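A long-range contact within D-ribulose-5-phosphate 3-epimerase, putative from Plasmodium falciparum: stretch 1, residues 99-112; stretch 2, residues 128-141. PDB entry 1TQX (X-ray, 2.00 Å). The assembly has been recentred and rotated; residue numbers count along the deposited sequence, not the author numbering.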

ATOM      1  N   ASP A  99       9.390  14.404 -10.157  1.00 34.18           N
ATOM      2  CA  ASP A  99       9.276  15.850 -10.100  1.00 36.81           C
ATOM      3  C   ASP A  99       8.029  16.255  -9.320  1.00 34.59           C
ATOM      4  O   ASP A  99       6.900  15.868  -9.635  1.00 31.61           O
ATOM      5  CB  ASP A  99       9.328  16.470 -11.501  1.00 41.00           C
ATOM      6  CG  ASP A  99       8.000  16.507 -12.174  1.00 44.79           C
ATOM      7  OD1 ASP A  99       7.426  15.421 -12.398  1.00 50.25           O
ATOM      8  OD2 ASP A  99       7.536  17.628 -12.481  1.00 43.04           O
ATOM      9  N   THR A 100       8.282  17.011  -8.259  1.00 33.46           N
ATOM     10  CA  THR A 100       7.268  17.497  -7.331  1.00 35.61           C
ATOM     11  C   THR A 100       6.009  18.116  -7.928  1.00 34.46           C
ATOM     12  O   THR A 100       4.896  17.792  -7.508  1.00 32.82           O
ATOM     13  CB  THR A 100       7.898  18.514  -6.358  1.00 36.53           C
ATOM     14  OG1 THR A 100       8.946  17.873  -5.622  1.00 38.24           O
ATOM     15  CG2 THR A 100       6.854  19.047  -5.383  1.00 39.13           C
ATOM     16  N   GLU A 101       6.176  19.014  -8.893  1.00 34.42           N
ATOM     17  CA  GLU A 101       5.026  19.671  -9.502  1.00 35.62           C
ATOM     18  C   GLU A 101       4.049  18.693 -10.143  1.00 33.75           C
ATOM     19  O   GLU A 101       2.836  18.819  -9.968  1.00 32.31           O
ATOM     20  CB  GLU A 101       5.492  20.705 -10.529  1.00 39.37           C
ATOM     21  CG  GLU A 101       6.292  21.840  -9.909  1.00 46.91           C
ATOM     22  CD  GLU A 101       5.489  22.635  -8.893  1.00 50.81           C
ATOM     23  OE1 GLU A 101       6.087  23.467  -8.181  1.00 53.83           O
ATOM     24  OE2 GLU A 101       4.257  22.437  -8.808  1.00 54.28           O
ATOM     25  N   ARG A 102       4.567  17.716 -10.881  1.00 32.58           N
ATOM     26  CA  ARG A 102       3.698  16.736 -11.522  1.00 31.54           C
ATOM     27  C   ARG A 102       2.981  15.885 -10.484  1.00 29.72           C
ATOM     28  O   ARG A 102       1.809  15.547 -10.650  1.00 30.13           O
ATOM     29  CB  ARG A 102       4.496  15.835 -12.464  1.00 32.98           C
ATOM     30  CG  ARG A 102       4.925  16.507 -13.762  1.00 34.65           C
ATOM     31  CD  ARG A 102       5.563  15.501 -14.700  1.00 36.30           C
ATOM     32  NE  ARG A 102       4.638  14.431 -15.063  1.00 38.73           N
ATOM     33  CZ  ARG A 102       5.009  13.276 -15.609  1.00 40.91           C
ATOM     34  NH1 ARG A 102       6.290  13.038 -15.856  1.00 40.75           N
ATOM     35  NH2 ARG A 102       4.100  12.356 -15.904  1.00 41.47           N
ATOM     36  N   CYS A 103       3.689  15.534  -9.414  1.00 27.91           N
ATOM     37  CA  CYS A 103       3.100  14.726  -8.352  1.00 25.94           C
ATOM     38  C   CYS A 103       2.016  15.513  -7.618  1.00 25.44           C
ATOM     39  O   CYS A 103       0.961  14.970  -7.278  1.00 22.26           O
ATOM     40  CB  CYS A 103       4.181  14.265  -7.369  1.00 25.42           C
ATOM     41  SG  CYS A 103       5.326  13.026  -8.074  1.00 23.14           S
ATOM     42  N   ILE A 104       2.273  16.792  -7.373  1.00 25.66           N
ATOM     43  CA  ILE A 104       1.292  17.629  -6.697  1.00 26.36           C
ATOM     44  C   ILE A 104       0.004  17.712  -7.524  1.00 25.17           C
ATOM     45  O   ILE A 104      -1.096  17.632  -6.980  1.00 26.42           O
ATOM     46  CB  ILE A 104       1.842  19.052  -6.459  1.00 29.03           C
ATOM     47  CG1 ILE A 104       2.957  19.009  -5.409  1.00 29.16           C
ATOM     48  CG2 ILE A 104       0.723  19.979  -5.996  1.00 30.43           C
ATOM     49  CD1 ILE A 104       3.658  20.336  -5.196  1.00 33.35           C
ATOM     50  N   GLN A 105       0.139  17.852  -8.840  1.00 26.25           N
ATOM     51  CA  GLN A 105      -1.029  17.941  -9.717  1.00 26.21           C
ATOM     52  C   GLN A 105      -1.860  16.653  -9.729  1.00 25.78           C
ATOM     53  O   GLN A 105      -3.090  16.708  -9.707  1.00 25.36           O
ATOM     54  CB  GLN A 105      -0.591  18.294 -11.145  1.00 27.64           C
ATOM     55  CG  GLN A 105      -1.739  18.434 -12.146  1.00 30.04           C
ATOM     56  CD  GLN A 105      -2.765  19.484 -11.732  1.00 32.46           C
ATOM     57  OE1 GLN A 105      -2.408  20.592 -11.325  1.00 32.24           O
ATOM     58  NE2 GLN A 105      -4.046  19.142 -11.847  1.00 33.02           N
ATOM     59  N   LEU A 106      -1.196  15.501  -9.772  1.00 24.96           N
ATOM     60  CA  LEU A 106      -1.907  14.222  -9.779  1.00 24.11           C
ATOM     61  C   LEU A 106      -2.629  14.040  -8.444  1.00 23.31           C
ATOM     62  O   LEU A 106      -3.780  13.598  -8.396  1.00 21.55           O
ATOM     63  CB  LEU A 106      -0.928  13.061  -9.991  1.00 26.21           C
ATOM     64  CG  LEU A 106      -1.398  11.829 -10.772  1.00 30.05           C
ATOM     65  CD1 LEU A 106      -0.452  10.665 -10.499  1.00 26.93           C
ATOM     66  CD2 LEU A 106      -2.815  11.457 -10.393  1.00 30.52           C
ATOM     67  N   ALA A 107      -1.942  14.377  -7.357  1.00 23.91           N
ATOM     68  CA  ALA A 107      -2.523  14.256  -6.024  1.00 24.78           C
ATOM     69  C   ALA A 107      -3.786  15.114  -5.928  1.00 24.25           C
ATOM     70  O   ALA A 107      -4.793  14.685  -5.368  1.00 24.19           O
ATOM     71  CB  ALA A 107      -1.509  14.684  -4.968  1.00 24.39           C
ATOM     72  N   LYS A 108      -3.726  16.327  -6.474  1.00 25.04           N
ATOM     73  CA  LYS A 108      -4.883  17.222  -6.461  1.00 25.72           C
ATOM     74  C   LYS A 108      -6.059  16.558  -7.168  1.00 24.45           C
ATOM     75  O   LYS A 108      -7.187  16.578  -6.675  1.00 24.26           O
ATOM     76  CB  LYS A 108      -4.556  18.547  -7.163  1.00 26.56           C
ATOM     77  CG  LYS A 108      -3.663  19.486  -6.365  1.00 28.49           C
ATOM     78  CD  LYS A 108      -3.469  20.808  -7.107  1.00 30.38           C
ATOM     79  CE  LYS A 108      -2.650  21.794  -6.291  1.00 29.82           C
ATOM     80  NZ  LYS A 108      -2.416  23.064  -7.039  1.00 31.56           N
ATOM     81  N   GLU A 109      -5.788  15.959  -8.324  1.00 23.79           N
ATOM     82  CA  GLU A 109      -6.825  15.291  -9.099  1.00 23.83           C
ATOM     83  C   GLU A 109      -7.416  14.108  -8.347  1.00 24.46           C
ATOM     84  O   GLU A 109      -8.635  13.921  -8.325  1.00 21.92           O
ATOM     85  CB  GLU A 109      -6.260  14.827 -10.441  1.00 26.10           C
ATOM     86  CG  GLU A 109      -5.780  15.976 -11.316  1.00 29.94           C
ATOM     87  CD  GLU A 109      -5.203  15.516 -12.639  1.00 32.66           C
ATOM     88  OE1 GLU A 109      -4.746  16.375 -13.420  1.00 33.73           O
ATOM     89  OE2 GLU A 109      -5.203  14.298 -12.902  1.00 32.59           O
ATOM     90  N   ILE A 110      -6.552  13.307  -7.730  1.00 23.83           N
ATOM     91  CA  ILE A 110      -7.027  12.154  -6.978  1.00 23.08           C
ATOM     92  C   ILE A 110      -7.916  12.618  -5.822  1.00 21.85           C
ATOM     93  O   ILE A 110      -9.000  12.067  -5.609  1.00 20.46           O
ATOM     94  CB  ILE A 110      -5.836  11.306  -6.459  1.00 21.99           C
ATOM     95  CG1 ILE A 110      -5.157  10.613  -7.647  1.00 22.97           C
ATOM     96  CG2 ILE A 110      -6.320  10.275  -5.441  1.00 22.60           C
ATOM     97  CD1 ILE A 110      -3.930   9.794  -7.285  1.00 21.28           C
ATOM     98  N   ARG A 111      -7.478  13.643  -5.094  1.00 22.10           N
ATOM     99  CA  ARG A 111      -8.281  14.158  -3.985  1.00 22.54           C
ATOM    100  C   ARG A 111      -9.596  14.754  -4.507  1.00 22.91           C
ATOM    101  O   ARG A 111     -10.629  14.658  -3.844  1.00 23.41           O
ATOM    102  CB  ARG A 111      -7.512  15.220  -3.177  1.00 24.18           C
ATOM    103  CG  ARG A 111      -6.191  14.753  -2.549  1.00 27.68           C
ATOM    104  CD  ARG A 111      -6.314  13.426  -1.789  1.00 29.77           C
ATOM    105  NE  ARG A 111      -7.201  13.475  -0.628  1.00 30.85           N
ATOM    106  CZ  ARG A 111      -6.890  14.017   0.548  1.00 34.23           C
ATOM    107  NH1 ARG A 111      -5.701  14.575   0.748  1.00 32.61           N
ATOM    108  NH2 ARG A 111      -7.772  13.985   1.540  1.00 34.38           N
ATOM    109  N   ASP A 112      -9.566  15.360  -5.692  1.00 23.06           N
ATOM    110  CA  ASP A 112     -10.787  15.932  -6.265  1.00 26.18           C
ATOM    111  C   ASP A 112     -11.777  14.863  -6.734  1.00 27.95           C
ATOM    112  O   ASP A 112     -12.889  15.184  -7.158  1.00 29.20           O
ATOM    113  CB  ASP A 112     -10.468  16.886  -7.423  1.00 26.29           C
ATOM    114  CG  ASP A 112      -9.993  18.249  -6.942  1.00 28.98           C
ATOM    115  OD1 ASP A 112     -10.141  18.541  -5.734  1.00 29.02           O
ATOM    116  OD2 ASP A 112      -9.480  19.029  -7.772  1.00 25.16           O
ATOM    117  N   GLN A 128      13.716  12.080   1.450  1.00 32.18           N
ATOM    118  CA  GLN A 128      13.690  13.531   1.570  1.00 33.92           C
ATOM    119  C   GLN A 128      13.188  14.237   0.321  1.00 31.80           C
ATOM    120  O   GLN A 128      12.744  15.382   0.387  1.00 30.43           O
ATOM    121  CB  GLN A 128      15.073  14.055   1.962  1.00 37.05           C
ATOM    122  CG  GLN A 128      15.556  13.504   3.296  1.00 42.89           C
ATOM    123  CD  GLN A 128      16.744  14.262   3.850  1.00 46.90           C
ATOM    124  OE1 GLN A 128      16.646  15.446   4.175  1.00 48.87           O
ATOM    125  NE2 GLN A 128      17.880  13.583   3.959  1.00 48.63           N
ATOM    126  N   LYS A 129      13.244  13.555  -0.817  1.00 31.06           N
ATOM    127  CA  LYS A 129      12.770  14.150  -2.060  1.00 30.91           C
ATOM    128  C   LYS A 129      11.255  14.339  -2.035  1.00 28.95           C
ATOM    129  O   LYS A 129      10.708  15.073  -2.856  1.00 29.62           O
ATOM    130  CB  LYS A 129      13.149  13.278  -3.258  1.00 31.85           C
ATOM    131  CG  LYS A 129      14.630  13.278  -3.611  1.00 36.62           C
ATOM    132  CD  LYS A 129      14.901  12.257  -4.708  1.00 37.41           C
ATOM    133  CE  LYS A 129      16.383  12.118  -5.024  1.00 40.64           C
ATOM    134  NZ  LYS A 129      16.800  12.962  -6.167  1.00 42.03           N
ATOM    135  N   LEU A 130      10.579  13.677  -1.098  1.00 27.32           N
ATOM    136  CA  LEU A 130       9.119  13.777  -0.993  1.00 26.78           C
ATOM    137  C   LEU A 130       8.629  14.981  -0.187  1.00 27.28           C
ATOM    138  O   LEU A 130       7.458  15.354  -0.277  1.00 24.68           O
ATOM    139  CB  LEU A 130       8.538  12.513  -0.347  1.00 25.17           C
ATOM    140  CG  LEU A 130       8.671  11.161  -1.054  1.00 24.78           C
ATOM    141  CD1 LEU A 130       8.001  10.102  -0.199  1.00 25.31           C
ATOM    142  CD2 LEU A 130       8.022  11.213  -2.434  1.00 24.37           C
ATOM    143  N   VAL A 131       9.515  15.578   0.603  1.00 27.81           N
ATOM    144  CA  VAL A 131       9.138  16.711   1.443  1.00 28.69           C
ATOM    145  C   VAL A 131       8.273  17.789   0.774  1.00 29.04           C
ATOM    146  O   VAL A 131       7.227  18.162   1.304  1.00 29.57           O
ATOM    147  CB  VAL A 131      10.388  17.362   2.076  1.00 29.22           C
ATOM    148  CG1 VAL A 131       9.990  18.589   2.888  1.00 30.31           C
ATOM    149  CG2 VAL A 131      11.080  16.352   2.982  1.00 29.88           C
ATOM    150  N   PRO A 132       8.689  18.300  -0.394  1.00 30.16           N
ATOM    151  CA  PRO A 132       7.876  19.332  -1.049  1.00 30.67           C
ATOM    152  C   PRO A 132       6.424  18.897  -1.271  1.00 31.81           C
ATOM    153  O   PRO A 132       5.490  19.679  -1.084  1.00 30.90           O
ATOM    154  CB  PRO A 132       8.616  19.568  -2.363  1.00 31.81           C
ATOM    155  CG  PRO A 132      10.046  19.300  -1.990  1.00 31.60           C
ATOM    156  CD  PRO A 132       9.925  18.048  -1.153  1.00 29.50           C
ATOM    157  N   ILE A 133       6.237  17.641  -1.663  1.00 30.61           N
ATOM    158  CA  ILE A 133       4.897  17.124  -1.907  1.00 30.52           C
ATOM    159  C   ILE A 133       4.138  16.908  -0.606  1.00 29.58           C
ATOM    160  O   ILE A 133       2.977  17.302  -0.477  1.00 28.96           O
ATOM    161  CB  ILE A 133       4.944  15.781  -2.652  1.00 32.96           C
ATOM    162  CG1 ILE A 133       5.768  15.923  -3.932  1.00 34.92           C
ATOM    163  CG2 ILE A 133       3.527  15.329  -2.983  1.00 32.38           C
ATOM    164  CD1 ILE A 133       6.115  14.599  -4.588  1.00 35.72           C
ATOM    165  N   LEU A 134       4.802  16.278   0.356  1.00 27.79           N
ATOM    166  CA  LEU A 134       4.184  15.992   1.640  1.00 28.70           C
ATOM    167  C   LEU A 134       3.788  17.248   2.405  1.00 29.43           C
ATOM    168  O   LEU A 134       2.823  17.232   3.164  1.00 29.98           O
ATOM    169  CB  LEU A 134       5.122  15.132   2.497  1.00 27.82           C
ATOM    170  CG  LEU A 134       5.443  13.748   1.920  1.00 28.40           C
ATOM    171  CD1 LEU A 134       6.371  12.992   2.861  1.00 26.88           C
ATOM    172  CD2 LEU A 134       4.149  12.976   1.709  1.00 25.74           C
ATOM    173  N   ASP A 135       4.524  18.335   2.205  1.00 30.58           N
ATOM    174  CA  ASP A 135       4.208  19.573   2.909  1.00 32.68           C
ATOM    175  C   ASP A 135       2.895  20.215   2.458  1.00 33.61           C
ATOM    176  O   ASP A 135       2.348  21.066   3.159  1.00 34.95           O
ATOM    177  CB  ASP A 135       5.355  20.583   2.767  1.00 32.31           C
ATOM    178  CG  ASP A 135       6.554  20.237   3.638  1.00 33.45           C
ATOM    179  OD1 ASP A 135       6.422  19.388   4.548  1.00 32.45           O
ATOM    180  OD2 ASP A 135       7.633  20.828   3.424  1.00 33.52           O
ATOM    181  N   THR A 136       2.380  19.800   1.302  1.00 33.08           N
ATOM    182  CA  THR A 136       1.128  20.350   0.779  1.00 32.30           C
ATOM    183  C   THR A 136      -0.089  19.753   1.475  1.00 32.94           C
ATOM    184  O   THR A 136      -1.208  20.258   1.330  1.00 31.91           O
ATOM    185  CB  THR A 136       0.977  20.076  -0.725  1.00 32.95           C
ATOM    186  OG1 THR A 136       0.738  18.678  -0.928  1.00 29.96           O
ATOM    187  CG2 THR A 136       2.235  20.478  -1.471  1.00 33.00           C
ATOM    188  N   ASN A 137       0.131  18.672   2.221  1.00 33.11           N
ATOM    189  CA  ASN A 137      -0.939  17.988   2.946  1.00 33.31           C
ATOM    190  C   ASN A 137      -1.913  17.231   2.041  1.00 31.90           C
ATOM    191  O   ASN A 137      -2.955  16.764   2.499  1.00 30.32           O
ATOM    192  CB  ASN A 137      -1.723  18.982   3.808  1.00 37.74           C
ATOM    193  CG  ASN A 137      -0.876  19.598   4.896  1.00 42.00           C
ATOM    194  OD1 ASN A 137      -0.301  18.890   5.721  1.00 45.40           O
ATOM    195  ND2 ASN A 137      -0.796  20.926   4.907  1.00 44.75           N
ATOM    196  N   LEU A 138      -1.571  17.108   0.764  1.00 30.44           N
ATOM    197  CA  LEU A 138      -2.423  16.407  -0.193  1.00 29.63           C
ATOM    198  C   LEU A 138      -2.285  14.887  -0.112  1.00 29.25           C
ATOM    199  O   LEU A 138      -3.155  14.153  -0.587  1.00 28.00           O
ATOM    200  CB  LEU A 138      -2.081  16.855  -1.615  1.00 29.91           C
ATOM    201  CG  LEU A 138      -2.454  18.284  -2.004  1.00 30.23           C
ATOM    202  CD1 LEU A 138      -1.736  18.676  -3.281  1.00 29.36           C
ATOM    203  CD2 LEU A 138      -3.963  18.380  -2.168  1.00 30.67           C
ATOM    204  N   ILE A 139      -1.192  14.423   0.486  1.00 27.06           N
ATOM    205  CA  ILE A 139      -0.919  12.993   0.599  1.00 25.74           C
ATOM    206  C   ILE A 139      -1.417  12.375   1.899  1.00 25.71           C
ATOM    207  O   ILE A 139      -1.029  12.792   2.986  1.00 26.41           O
ATOM    208  CB  ILE A 139       0.600  12.713   0.477  1.00 25.67           C
ATOM    209  CG1 ILE A 139       1.153  13.341  -0.808  1.00 24.63           C
ATOM    210  CG2 ILE A 139       0.861  11.212   0.492  1.00 23.35           C
ATOM    211  CD1 ILE A 139       0.493  12.854  -2.083  1.00 25.23           C
ATOM    212  N   ASN A 140      -2.274  11.367   1.776  1.00 24.61           N
ATOM    213  CA  ASN A 140      -2.819  10.673   2.937  1.00 24.29           C
ATOM    214  C   ASN A 140      -1.875   9.576   3.429  1.00 23.29           C
ATOM    215  O   ASN A 140      -1.809   9.295   4.628  1.00 23.72           O
ATOM    216  CB  ASN A 140      -4.157  10.019   2.582  1.00 24.17           C
ATOM    217  CG  ASN A 140      -5.234  11.030   2.242  1.00 26.05           C
ATOM    218  OD1 ASN A 140      -5.857  11.615   3.129  1.00 26.72           O
ATOM    219  ND2 ASN A 140      -5.454  11.244   0.952  1.00 19.08           N
ATOM    220  N   THR A 141      -1.148   8.963   2.500  1.00 21.40           N
ATOM    221  CA  THR A 141      -0.260   7.855   2.834  1.00 21.95           C
ATOM    222  C   THR A 141       1.015   7.818   1.998  1.00 22.31           C
ATOM    223  O   THR A 141       0.993   8.123   0.803  1.00 22.34           O
ATOM    224  CB  THR A 141      -0.961   6.495   2.572  1.00 22.49           C
ATOM    225  OG1 THR A 141      -2.238   6.463   3.221  1.00 21.07           O
ATOM    226  CG2 THR A 141      -0.092   5.337   3.076  1.00 22.62           C
TER

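Stretch 1 is essentially a single helix running from Thr100, with Asp99 at its N-cap. The carboxylate of Asp99 closes the first turn through a weak capping bond, in which Arg102 N donates to Asp99 OD2 over 3.4 Å, and regular i to i+4 backbone bonds follow along the helix. Stretch 2 is more broken. The end of a 3-10 segment leads into a short helical piece around Val131 to Leu134, a type I turn spans Leu134 to Asn137, and the positive phi of Asn137 (71°) takes the chain out of helical geometry. The two backbones advance in the same sense: the CA atoms of Thr100 and Ile133 lie 5.9 Å apart, and two turns further along the helix those of Ala107 and Leu138 lie 6.2 Å apart. Thr100, Cys103, Ala107 and Arg111, spaced three or four residues apart, direct their CA-to-CB bonds toward stretch 2 and so form a continuous stripe along the helix.

At the start of this stripe, the methyl group of Thr100 meets the second stretch, with Thr100 CG2 3.5 Å from Pro132 CB and 3.6 Å from Ile133 CG1. The m,t side chain of Ile133 starts out sideways but brings its end in toward the helix, with its CD1 3.4 Å from Cys103 CB, a tight apolar contact. Ile104 reaches across from the flank of the stripe; its CD1 approaches Thr136 CG2 at 4.0 Å, while its CG2 lies 3.9 Å from Leu138 CD1.

The turn that presents Leu138 is held by Thr136, whose hydroxyl donates to the carbonyl of Ile133 (Thr136 OG1 to Ile133 O, 2.7 Å) and accepts from the backbone of Leu138 (Leu138 N to Thr136 OG1, 3.3 Å). Leu138 has the largest area covered by the opposing stretch, 102 Å². The small side chain of Ala107 meets two residues here, its CB lying 4.0 Å from both Leu138 CB and Ile139 CD1. On the exposed side, the aliphatic part of Lys108 adds to the apolar cover, with CG 3.7 Å from Leu138 CD1.

Polar chemistry enters at the far end of the helix. Arg111 folds back through three successive m rotamers, and its NH1 donates to Leu138 O at 2.9 Å with an N-H...O angle of 147°. This is the sole hydrogen bond identified between the stretches. The carbonyl oxygen lies near the guanidinium plane, where the N-H groups point, whereas the side-chain amide of Asn140 lies over one face of the group. Apolar packing thus accounts for most of the contact, which buries 569 Å² in total.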